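Local atomic coordinates of nucleoprotein (Rift valley fever virus, PDB entry 3OV9), a protein that encapsidates the viral genomic RNA, shielding it from nucleases, and assembles into ring-shaped hexamers that are needed to form the nucleocapsid. Residues D2-Q5 with E6-V9; N19-E22 with Q23-R26; A35-V38 with I39-K43; G95-S98 with R99-T103. All coordinates share one frame; numbering follows the deposited sequence. Where two conformers were deposited one is given.

Contact 1. Residues D2-Q5 with E6-V9; sequences DNYQ and ELRV
Asn3 and Glu6 meet at the first turn of helix 4-13, where the asparagine occupies the N-cap position. Followed outward, the Asn3 side chain touches Glu6 with every heavy atom. CB lies 3.8 Å from Glu6 CB, and CG comes closer, 3.5 Å from Glu6 CB. OD1 accepts a hydrogen bond from Glu6 N at 3.0 Å, with an N-H...O angle of 161°. The bond is straight at the hydrogen but leaves the acceptor from above the amide carbonyl plane, 59° out of it, so it does not use an in-plane lone pair. ND2 lies 3.9 Å from Glu6 CB. The torsion explains the reach: with CG opposite the backbone N (chi1 -165°), OD1 folds back over the helix start. The two side chains cross at about a right angle. In the main chain, Asn3 O separately accepts from Leu7 N at 3.0 Å.

On another flank Tyr4 and Leu7 run side by side, pointing the same way, and Leu7 CD1 approaches Tyr4 CD2 obliquely at 4.0 Å. Regular bonds from Arg8 N to Tyr4 O and from Val9 N to Gln5 O continue the helix. A neighbouring subunit packs along it: its Glu40 meets Tyr4, its Lys43 meets Leu7, and its Ile209 N donates to Gln5 OE1. The arrangement is a classic asparagine N-cap, here opening the N-terminal helix of a region essential for oligomerization.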
loop_
_atom_site.group_PDB
_atom_site.type_symbol
_atom_site.label_atom_id
_atom_site.label_comp_id
_atom_site.label_asym_id
_atom_site.label_seq_id
_atom_site.Cartn_x
_atom_site.Cartn_y
_atom_site.Cartn_z
ATOM N N ASP A 2 27.314 36.891 32.740
ATOM C CA ASP A 2 26.450 36.380 31.677
ATOM C C ASP A 2 25.140 35.835 32.253
ATOM O O ASP A 2 24.911 34.622 32.276
ATOM C CB ASP A 2 27.176 35.304 30.859
ATOM C CG ASP A 2 28.354 35.854 30.064
ATOM O OD1 ASP A 2 29.051 35.045 29.412
ATOM O OD2 ASP A 2 28.590 37.082 30.084
ATOM N N ASN A 3 24.289 36.745 32.720
ATOM C CA ASN A 3 22.993 36.386 33.291
ATOM C C ASN A 3 21.937 36.292 32.191
ATOM O O ASN A 3 21.301 37.288 31.838
ATOM C CB ASN A 3 22.580 37.396 34.368
ATOM C CG ASN A 3 21.441 36.894 35.253
ATOM O OD1 ASN A 3 20.580 36.126 34.819
ATOM N ND2 ASN A 3 21.431 37.344 36.503
ATOM N N TYR A 4 21.760 35.084 31.662
ATOM C CA TYR A 4 20.847 34.851 30.540
ATOM C C TYR A 4 19.380 35.008 30.922
ATOM O O TYR A 4 18.559 35.401 30.089
ATOM C CB TYR A 4 21.105 33.480 29.908
ATOM C CG TYR A 4 22.525 33.315 29.422
ATOM C CD1 TYR A 4 23.388 32.403 30.029
ATOM C CD2 TYR A 4 23.018 34.090 28.371
ATOM C CE1 TYR A 4 24.701 32.254 29.591
ATOM C CE2 TYR A 4 24.330 33.951 27.926
ATOM C CZ TYR A 4 25.164 33.032 28.540
ATOM O OH TYR A 4 26.459 32.890 28.104
ATOM N N GLN A 5 19.057 34.709 32.177
ATOM C CA GLN A 5 17.708 34.923 32.692
ATOM C C GLN A 5 17.380 36.412 32.700
ATOM O O GLN A 5 16.301 36.813 32.265
ATOM C CB GLN A 5 17.539 34.312 34.086
ATOM C CG GLN A 5 17.588 32.788 34.090
ATOM C CD GLN A 5 17.336 32.188 35.458
ATOM O OE1 GLN A 5 16.381 31.440 35.650
ATOM N NE2 GLN A 5 18.193 32.517 36.421
ATOM N N GLU A 6 18.329 37.225 33.170
ATOM C CA GLU A 6 18.175 38.681 33.181
ATOM C C GLU A 6 18.017 39.246 31.771
ATOM O O GLU A 6 17.174 40.114 31.537
ATOM C CB GLU A 6 19.355 39.356 33.893
ATOM C CG GLU A 6 19.226 40.877 34.011
ATOM C CD GLU A 6 20.504 41.560 34.482
ATOM O OE1 GLU A 6 21.611 41.067 34.170
ATOM O OE2 GLU A 6 20.395 42.605 35.157
ATOM N N LEU A 7 18.826 38.750 30.838
ATOM C CA LEU A 7 18.761 39.188 29.443
ATOM C C LEU A 7 17.403 38.864 28.826
ATOM O O LEU A 7 16.861 39.652 28.053
ATOM C CB LEU A 7 19.891 38.561 28.622
ATOM C CG LEU A 7 21.304 39.081 28.912
ATOM C CD1 LEU A 7 22.346 38.044 28.546
ATOM C CD2 LEU A 7 21.578 40.407 28.196
ATOM N N ARG A 8 16.861 37.706 29.193
ATOM C CA ARG A 8 15.564 37.254 28.700
ATOM C C ARG A 8 14.404 38.100 29.235
ATOM O O ARG A 8 13.474 38.424 28.491
ATOM C CB ARG A 8 15.364 35.787 29.073
ATOM C CG ARG A 8 14.496 35.020 28.130
ATOM C CD ARG A 8 13.135 34.752 28.716
ATOM N NE ARG A 8 12.769 33.350 28.528
ATOM C CZ ARG A 8 11.525 32.894 28.493
ATOM N NH1 ARG A 8 10.513 33.738 28.614
ATOM N NH2 ARG A 8 11.296 31.600 28.323
ATOM N N VAL A 9 14.465 38.450 30.521
ATOM C CA VAL A 9 13.410 39.272 31.116
ATOM C C VAL A 9 13.451 40.700 30.581
ATOM O O VAL A 9 12.396 41.284 30.317
ATOM C CB VAL A 9 13.375 39.232 32.678
ATOM C CG1 VAL A 9 12.990 37.841 33.173
ATOM C CG2 VAL A 9 14.690 39.675 33.285
#

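Contact 2. Residues N19-E22 with Q23-R26; sequences NEIE and QWVR
In helix 18-28, part of the N-terminal region required for oligomerization, Glu20 and Trp24 form an i to i+4 carboxylate-over-indole pair, lying alongside each other and pointing the same way. Glu20 CG forms a CH-pi contact, 3.8 Å from the centroid of the six-membered ring and 16° off its normal, hence over the face. Extension of the glutamate, with CG opposite the backbone N, carries the carboxylate onward above the CH2 rim of that ring, its CD 3.4 Å from Trp24 CH2 and the two planes only 16° apart.

Elsewhere round the helix Arg26 bends back at chi3 (-67°), laying one guanidinium face over Glu22 O. Its edge is engaged in plane by two waters. One accepts from Arg26 NH2 at 2.8 Å and donates to Asn19 O; the second accepts from Arg26 NH1 at 2.9 Å and donates to Glu22 OE1. The Glu22-Arg26 pairing is therefore water-mediated, while Glu22 OE2 makes a direct salt bridge to Arg18.

Ile21 and Val25 share a further side, their CG2 atoms 4.4 Å apart. Both pack on Leu122 of a neighbouring subunit, whose helix 112-122 thus meets helix 18-28, while its Lys56, on helix 50-63, packs on Trp24.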
loop_
_atom_site.group_PDB
_atom_site.type_symbol
_atom_site.label_atom_id
_atom_site.label_comp_id
_atom_site.label_asym_id
_atom_site.label_seq_id
_atom_site.Cartn_x
_atom_site.Cartn_y
_atom_site.Cartn_z
ATOM N N ASN A 19 2.727 48.227 14.912
ATOM C CA ASN A 19 3.076 48.717 13.577
ATOM C C ASN A 19 4.369 48.108 13.038
ATOM O O ASN A 19 4.452 47.760 11.860
ATOM C CB ASN A 19 3.137 50.248 13.550
ATOM C CG ASN A 19 1.772 50.893 13.719
ATOM O OD1 ASN A 19 1.663 51.998 14.251
ATOM N ND2 ASN A 19 0.723 50.208 13.267
ATOM N N GLU A 20 5.361 47.964 13.914
ATOM C CA GLU A 20 6.642 47.363 13.554
ATOM C C GLU A 20 6.492 45.878 13.220
ATOM O O GLU A 20 7.020 45.410 12.210
ATOM C CB GLU A 20 7.651 47.545 14.689
ATOM C CG GLU A 20 9.018 46.932 14.414
ATOM C CD GLU A 20 10.016 47.188 15.524
ATOM O OE1 GLU A 20 9.697 46.905 16.699
ATOM O OE2 GLU A 20 11.132 47.658 15.214
ATOM N N ILE A 21 5.767 45.155 14.071
ATOM C CA ILE A 21 5.568 43.715 13.895
ATOM C C ILE A 21 4.754 43.415 12.632
ATOM O O ILE A 21 5.078 42.480 11.894
ATOM C CB ILE A 21 4.932 43.071 15.153
ATOM C CG1 ILE A 21 5.951 43.043 16.296
ATOM C CG2 ILE A 21 4.437 41.657 14.857
ATOM C CD1 ILE A 21 5.337 42.924 17.670
ATOM N N GLU A 22 3.718 44.216 12.384
ATOM C CA GLU A 22 2.880 44.042 11.193
ATOM C C GLU A 22 3.650 44.283 9.890
ATOM O O GLU A 22 3.363 43.638 8.875
ATOM C CB GLU A 22 1.614 44.904 11.274
ATOM C CG GLU A 22 0.570 44.366 12.265
ATOM C CD GLU A 22 -0.680 45.223 12.366
ATOM O OE1 GLU A 22 -0.757 46.267 11.685
ATOM O OE2 GLU A 22 -1.593 44.847 13.133
ATOM N N GLN A 23 4.624 45.197 9.929
ATOM C CA GLN A 23 5.517 45.426 8.791
ATOM C C GLN A 23 6.374 44.190 8.527
ATOM O O GLN A 23 6.564 43.791 7.373
ATOM C CB GLN A 23 6.411 46.651 9.016
ATOM C CG GLN A 23 5.716 47.990 8.798
ATOM C CD GLN A 23 6.680 49.160 8.664
ATOM O OE1 GLN A 23 7.738 49.044 8.047
ATOM N NE2 GLN A 23 6.305 50.302 9.230
ATOM N N TRP A 24 6.886 43.578 9.596
ATOM C CA TRP A 24 7.661 42.342 9.460
ATOM C C TRP A 24 6.801 41.212 8.898
ATOM O O TRP A 24 7.252 40.452 8.033
ATOM C CB TRP A 24 8.296 41.921 10.789
ATOM C CG TRP A 24 9.456 42.779 11.222
ATOM C CD1 TRP A 24 10.354 43.422 10.414
ATOM C CD2 TRP A 24 9.853 43.064 12.569
ATOM N NE1 TRP A 24 11.277 44.103 11.178
ATOM C CE2 TRP A 24 10.992 43.898 12.502
ATOM C CE3 TRP A 24 9.353 42.702 13.828
ATOM C CZ2 TRP A 24 11.641 44.377 13.646
ATOM C CZ3 TRP A 24 9.997 43.181 14.967
ATOM C CH2 TRP A 24 11.132 44.006 14.865
ATOM N N VAL A 25 5.560 41.115 9.379
ATOM C CA VAL A 25 4.618 40.110 8.884
ATOM C C VAL A 25 4.499 40.227 7.363
ATOM O O VAL A 25 4.618 39.231 6.650
ATOM C CB VAL A 25 3.219 40.238 9.540
ATOM C CG1 VAL A 25 2.207 39.328 8.852
ATOM C CG2 VAL A 25 3.294 39.905 11.012
ATOM N N ARG A 26 4.296 41.454 6.883
ATOM C CA ARG A 26 4.194 41.723 5.444
ATOM C C ARG A 26 5.479 41.392 4.683
ATOM O O ARG A 26 5.421 40.824 3.590
ATOM C CB ARG A 26 3.785 43.178 5.183
ATOM C CG ARG A 26 2.345 43.494 5.543
ATOM C CD ARG A 26 1.931 44.877 5.043
ATOM N NE ARG A 26 2.648 45.954 5.722
ATOM C CZ ARG A 26 2.255 46.526 6.858
ATOM N NH1 ARG A 26 1.139 46.136 7.463
ATOM N NH2 ARG A 26 2.981 47.495 7.389
HETATM O O HOH W 1 2.670 48.587 9.938
HETATM O O HOH W 2 0.183 47.732 9.702
#

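Contact 3. Residues A35-V38 with I39-K43; sequences ARRV and IELLK
Arg37 meets two residues of the next turn in different orientations, Glu40 at the edge of its guanidinium and Leu41 over a face, while its NE forms a further salt bridge with Asp100. NH1 donates to Glu40 OE1 at 2.7 Å, a salt bridge with an N-H...O angle of 145°. The acceptor stays near the guanidinium plane, 16° out of it, but the carboxylate stands almost perpendicular to that plane and is met from above its own plane. This is a single-bond grip, not a paired two-oxygen one. Leu41 CD2 sits over the centre of the guanidinium face, 3.7 Å from Arg37 CZ. The bend at chi2 (55°) of the arginine turns the group forward, toward both partners.

Val38 and Leu42 lie side by side, pointing the same way, with Val38 CG1 and Leu42 CD1 4.2 Å apart. Their side of the helix faces inward: Val38 touches Arg106 and Ala110 of helix 104-110, and Leu42 reaches Met57 of helix 50-63. Ile39 packs on Arg8 of a neighbouring subunit. Routine bonds such as Leu41 N to Arg37 O, 2.9 Å, hold the spacing. The pattern is a helix with an i to i+3 salt bridge on its more exposed side and Val38 and Leu42 turned into the orthogonal bundle.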
loop_
_atom_site.group_PDB
_atom_site.type_symbol
_atom_site.label_atom_id
_atom_site.label_comp_id
_atom_site.label_asym_id
_atom_site.label_seq_id
_atom_site.Cartn_x
_atom_site.Cartn_y
_atom_site.Cartn_z
ATOM N N ALA A 35 5.341 39.821 -9.565
ATOM C CA ALA A 35 4.796 40.466 -10.770
ATOM C C ALA A 35 5.765 41.421 -11.470
ATOM O O ALA A 35 5.870 41.409 -12.700
ATOM C CB ALA A 35 3.494 41.174 -10.447
ATOM N N ARG A 36 6.465 42.247 -10.693
ATOM C CA ARG A 36 7.432 43.192 -11.258
ATOM C C ARG A 36 8.566 42.478 -11.992
ATOM O O ARG A 36 8.984 42.915 -13.067
ATOM C CB ARG A 36 7.995 44.123 -10.176
ATOM C CG ARG A 36 7.005 45.159 -9.679
ATOM C CD ARG A 36 7.553 45.929 -8.480
ATOM N NE ARG A 36 6.563 46.859 -7.942
ATOM C CZ ARG A 36 5.636 46.545 -7.038
ATOM N NH1 ARG A 36 5.557 45.313 -6.548
ATOM N NH2 ARG A 36 4.781 47.472 -6.624
ATOM N N ARG A 37 9.050 41.378 -11.417
ATOM C CA ARG A 37 10.093 40.576 -12.051
ATOM C C ARG A 37 9.573 39.886 -13.315
ATOM O O ARG A 37 10.293 39.796 -14.311
ATOM C CB ARG A 37 10.688 39.561 -11.068
ATOM C CG ARG A 37 11.930 38.811 -11.578
ATOM C CD ARG A 37 13.061 39.736 -12.026
ATOM N NE ARG A 37 14.245 38.972 -12.422
ATOM C CZ ARG A 37 15.190 39.406 -13.252
ATOM N NH1 ARG A 37 15.106 40.609 -13.807
ATOM N NH2 ARG A 37 16.223 38.624 -13.538
ATOM N N VAL A 38 8.326 39.416 -13.270
ATOM C CA VAL A 38 7.692 38.779 -14.433
ATOM C C VAL A 38 7.666 39.732 -15.633
ATOM O O VAL A 38 8.090 39.365 -16.732
ATOM C CB VAL A 38 6.261 38.257 -14.110
ATOM C CG1 VAL A 38 5.506 37.891 -15.391
ATOM C CG2 VAL A 38 6.326 37.046 -13.193
ATOM N N ILE A 39 7.190 40.955 -15.408
ATOM C CA ILE A 39 7.104 41.961 -16.470
ATOM C C ILE A 39 8.501 42.391 -16.944
ATOM O O ILE A 39 8.720 42.590 -18.142
ATOM C CB ILE A 39 6.238 43.171 -16.042
ATOM C CG1 ILE A 39 4.803 42.710 -15.761
ATOM C CG2 ILE A 39 6.232 44.268 -17.116
ATOM C CD1 ILE A 39 3.964 43.709 -15.023
ATOM N N GLU A 40 9.442 42.512 -16.009
ATOM C CA GLU A 40 10.827 42.835 -16.360
ATOM C C GLU A 40 11.409 41.797 -17.315
ATOM O O GLU A 40 12.024 42.154 -18.323
ATOM C CB GLU A 40 11.705 42.958 -15.110
ATOM C CG GLU A 40 13.132 43.446 -15.401
ATOM C CD GLU A 40 13.948 43.689 -14.146
ATOM O OE1 GLU A 40 13.799 42.924 -13.168
ATOM O OE2 GLU A 40 14.753 44.645 -14.142
ATOM N N LEU A 41 11.200 40.521 -16.994
ATOM C CA LEU A 41 11.686 39.412 -17.817
ATOM C C LEU A 41 11.011 39.359 -19.186
ATOM O O LEU A 41 11.672 39.076 -20.187
ATOM C CB LEU A 41 11.538 38.073 -17.087
ATOM C CG LEU A 41 12.422 37.837 -15.854
ATOM C CD1 LEU A 41 11.946 36.611 -15.100
ATOM C CD2 LEU A 41 13.898 37.706 -16.218
ATOM N N LEU A 42 9.707 39.647 -19.226
ATOM C CA LEU A 42 8.961 39.711 -20.491
ATOM C C LEU A 42 9.531 40.765 -21.437
ATOM O O LEU A 42 9.777 40.478 -22.609
ATOM C CB LEU A 42 7.470 39.978 -20.251
ATOM C CG LEU A 42 6.619 38.841 -19.678
ATOM C CD1 LEU A 42 5.247 39.359 -19.279
ATOM C CD2 LEU A 42 6.493 37.679 -20.664
ATOM N N LYS A 43 9.738 41.973 -20.913
ATOM C CA LYS A 43 10.314 43.090 -21.668
ATOM C C LYS A 43 11.737 42.784 -22.138
ATOM O O LYS A 43 12.096 43.080 -23.283
ATOM C CB LYS A 43 10.308 44.365 -20.815
ATOM C CG LYS A 43 8.932 45.003 -20.619
ATOM C CD LYS A 43 8.722 46.220 -21.516
ATOM C CE LYS A 43 9.347 47.475 -20.928
ATOM N NZ LYS A 43 9.113 48.691 -21.762
#

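Contact 4. Residues G95-S98 with R99-T103; sequences GNPS and RDELT
Glu101 N donates to Ser98 O at 3.1 Å, closing a type I beta turn from Ser98 to Glu101 in the loop between helices 77-90 and 104-110. The N-H...O angle is 151°, but the donor stands above the carbonyl plane, 54° out of it. Pro97 packs against the returning arm of the loop: its CG is 3.6 Å from Glu101 CB, and its CD is 3.5 Å from Thr103 CG2, the ring crossing both side chains at a slant. Ser98 OG adds a 3.6 Å approach to Glu101 CG.

Outside partners surround these groups. Arg106, an RNA-binding residue by similarity, donates from its guanidinium nitrogens to the carbonyl oxygens of Pro97, Ser98 and Glu101, so the loop wraps this side chain and probably holds it in position. Glu101 pairs with Lys93 in a salt bridge, and Arg99 NH2 reaches across the subunit boundary to Met75 O of a neighbouring subunit.

At the far end Thr103 is the N-cap of helix 104-110, its OG1 bonded to Arg106 N. With CG2 opposite the carbonyl carbon and OG1 at chi1 68°, the methyl faces Pro97 while the hydroxyl OG1 also meets a water at 2.7 Å. That same water donates to Gly95 O, likewise at 2.7 Å.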
loop_
_atom_site.group_PDB
_atom_site.type_symbol
_atom_site.label_atom_id
_atom_site.label_comp_id
_atom_site.label_asym_id
_atom_site.label_seq_id
_atom_site.Cartn_x
_atom_site.Cartn_y
_atom_site.Cartn_z
ATOM N N GLY A 95 5.421 24.568 -13.444
ATOM C CA GLY A 95 5.220 24.622 -11.994
ATOM C C GLY A 95 5.609 25.921 -11.315
ATOM O O GLY A 95 5.222 27.003 -11.762
ATOM N N ASN A 96 6.373 25.797 -10.228
ATOM C CA ASN A 96 6.809 26.947 -9.437
ATOM C C ASN A 96 8.338 27.039 -9.325
ATOM O O ASN A 96 8.931 26.552 -8.351
ATOM C CB ASN A 96 6.162 26.913 -8.046
ATOM C CG ASN A 96 6.603 28.070 -7.169
ATOM O OD1 ASN A 96 6.126 29.195 -7.315
ATOM N ND2 ASN A 96 7.520 27.794 -6.247
ATOM N N PRO A 97 8.993 27.662 -10.325
ATOM C CA PRO A 97 10.443 27.823 -10.234
ATOM C C PRO A 97 10.837 29.079 -9.453
ATOM O O PRO A 97 9.998 29.674 -8.767
ATOM C CB PRO A 97 10.865 27.942 -11.698
ATOM C CG PRO A 97 9.701 28.578 -12.364
ATOM C CD PRO A 97 8.474 28.123 -11.628
ATOM N N SER A 98 12.105 29.471 -9.561
ATOM C CA SER A 98 12.613 30.672 -8.900
ATOM C C SER A 98 12.020 31.944 -9.509
ATOM O O SER A 98 11.410 31.906 -10.584
ATOM C CB SER A 98 14.143 30.717 -8.967
ATOM O OG SER A 98 14.589 31.038 -10.273
ATOM N N ARG A 99 12.227 33.062 -8.813
ATOM C CA ARG A 99 11.745 34.388 -9.205
ATOM C C ARG A 99 12.265 34.825 -10.577
ATOM O O ARG A 99 11.658 35.650 -11.258
ATOM C CB ARG A 99 12.197 35.385 -8.136
ATOM C CG ARG A 99 11.710 36.813 -8.284
ATOM C CD ARG A 99 12.275 37.692 -7.170
ATOM N NE ARG A 99 11.788 37.288 -5.850
ATOM C CZ ARG A 99 12.500 36.604 -4.957
ATOM N NH1 ARG A 99 13.750 36.246 -5.224
ATOM N NH2 ARG A 99 11.961 36.282 -3.791
ATOM N N ASP A 100 13.419 34.279 -10.958
ATOM C CA ASP A 100 14.090 34.656 -12.198
ATOM C C ASP A 100 13.647 33.819 -13.400
ATOM O O ASP A 100 14.250 33.898 -14.472
ATOM C CB ASP A 100 15.611 34.580 -12.018
ATOM C CG ASP A 100 16.123 35.537 -10.952
ATOM O OD1 ASP A 100 15.752 36.733 -10.984
ATOM O OD2 ASP A 100 16.904 35.094 -10.083
ATOM N N GLU A 101 12.594 33.023 -13.213
ATOM C CA GLU A 101 12.054 32.182 -14.282
ATOM C C GLU A 101 10.597 32.521 -14.584
ATOM O O GLU A 101 9.793 32.733 -13.671
ATOM C CB GLU A 101 12.168 30.699 -13.921
ATOM C CG GLU A 101 13.593 30.193 -13.663
ATOM C CD GLU A 101 14.367 29.867 -14.932
ATOM O OE1 GLU A 101 13.829 30.041 -16.048
ATOM O OE2 GLU A 101 15.530 29.431 -14.807
ATOM N N LEU A 102 10.271 32.559 -15.874
ATOM C CA LEU A 102 8.900 32.764 -16.331
ATOM C C LEU A 102 8.160 31.442 -16.479
ATOM O O LEU A 102 8.756 30.417 -16.828
ATOM C CB LEU A 102 8.882 33.500 -17.675
ATOM C CG LEU A 102 9.255 34.983 -17.725
ATOM C CD1 LEU A 102 9.399 35.440 -19.170
ATOM C CD2 LEU A 102 8.224 35.832 -16.995
ATOM N N THR A 103 6.861 31.481 -16.190
ATOM C CA THR A 103 5.927 30.402 -16.518
ATOM C C THR A 103 4.698 31.052 -17.142
ATOM O O THR A 103 4.484 32.258 -16.992
ATOM C CB THR A 103 5.469 29.596 -15.278
ATOM O OG1 THR A 103 4.654 30.420 -14.431
ATOM C CG2 THR A 103 6.654 29.060 -14.490
HETATM O O HOH W 3 3.734 29.170 -12.266
#

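From the N terminus the four contacts come in series, none nesting or crossing. Contact 1 caps and starts helix 4-13, contact 2 lies on the following helix 18-28, and their nearest atoms are about 14 Å apart. Contact 3 lies on helix 35-46, about 11 Å from contact 2 at the nearest atoms. Contact 4 closes a tight turn before helix 104-110. Only contacts 3 and 4 touch: beside the Arg37-Asp100 bridge, Leu102 packs on Val38, tying helix 35-46 to the later loop. All four contacts also meet neighbouring subunits, contacts 1, 2 and 4 one copy and contact 3 another.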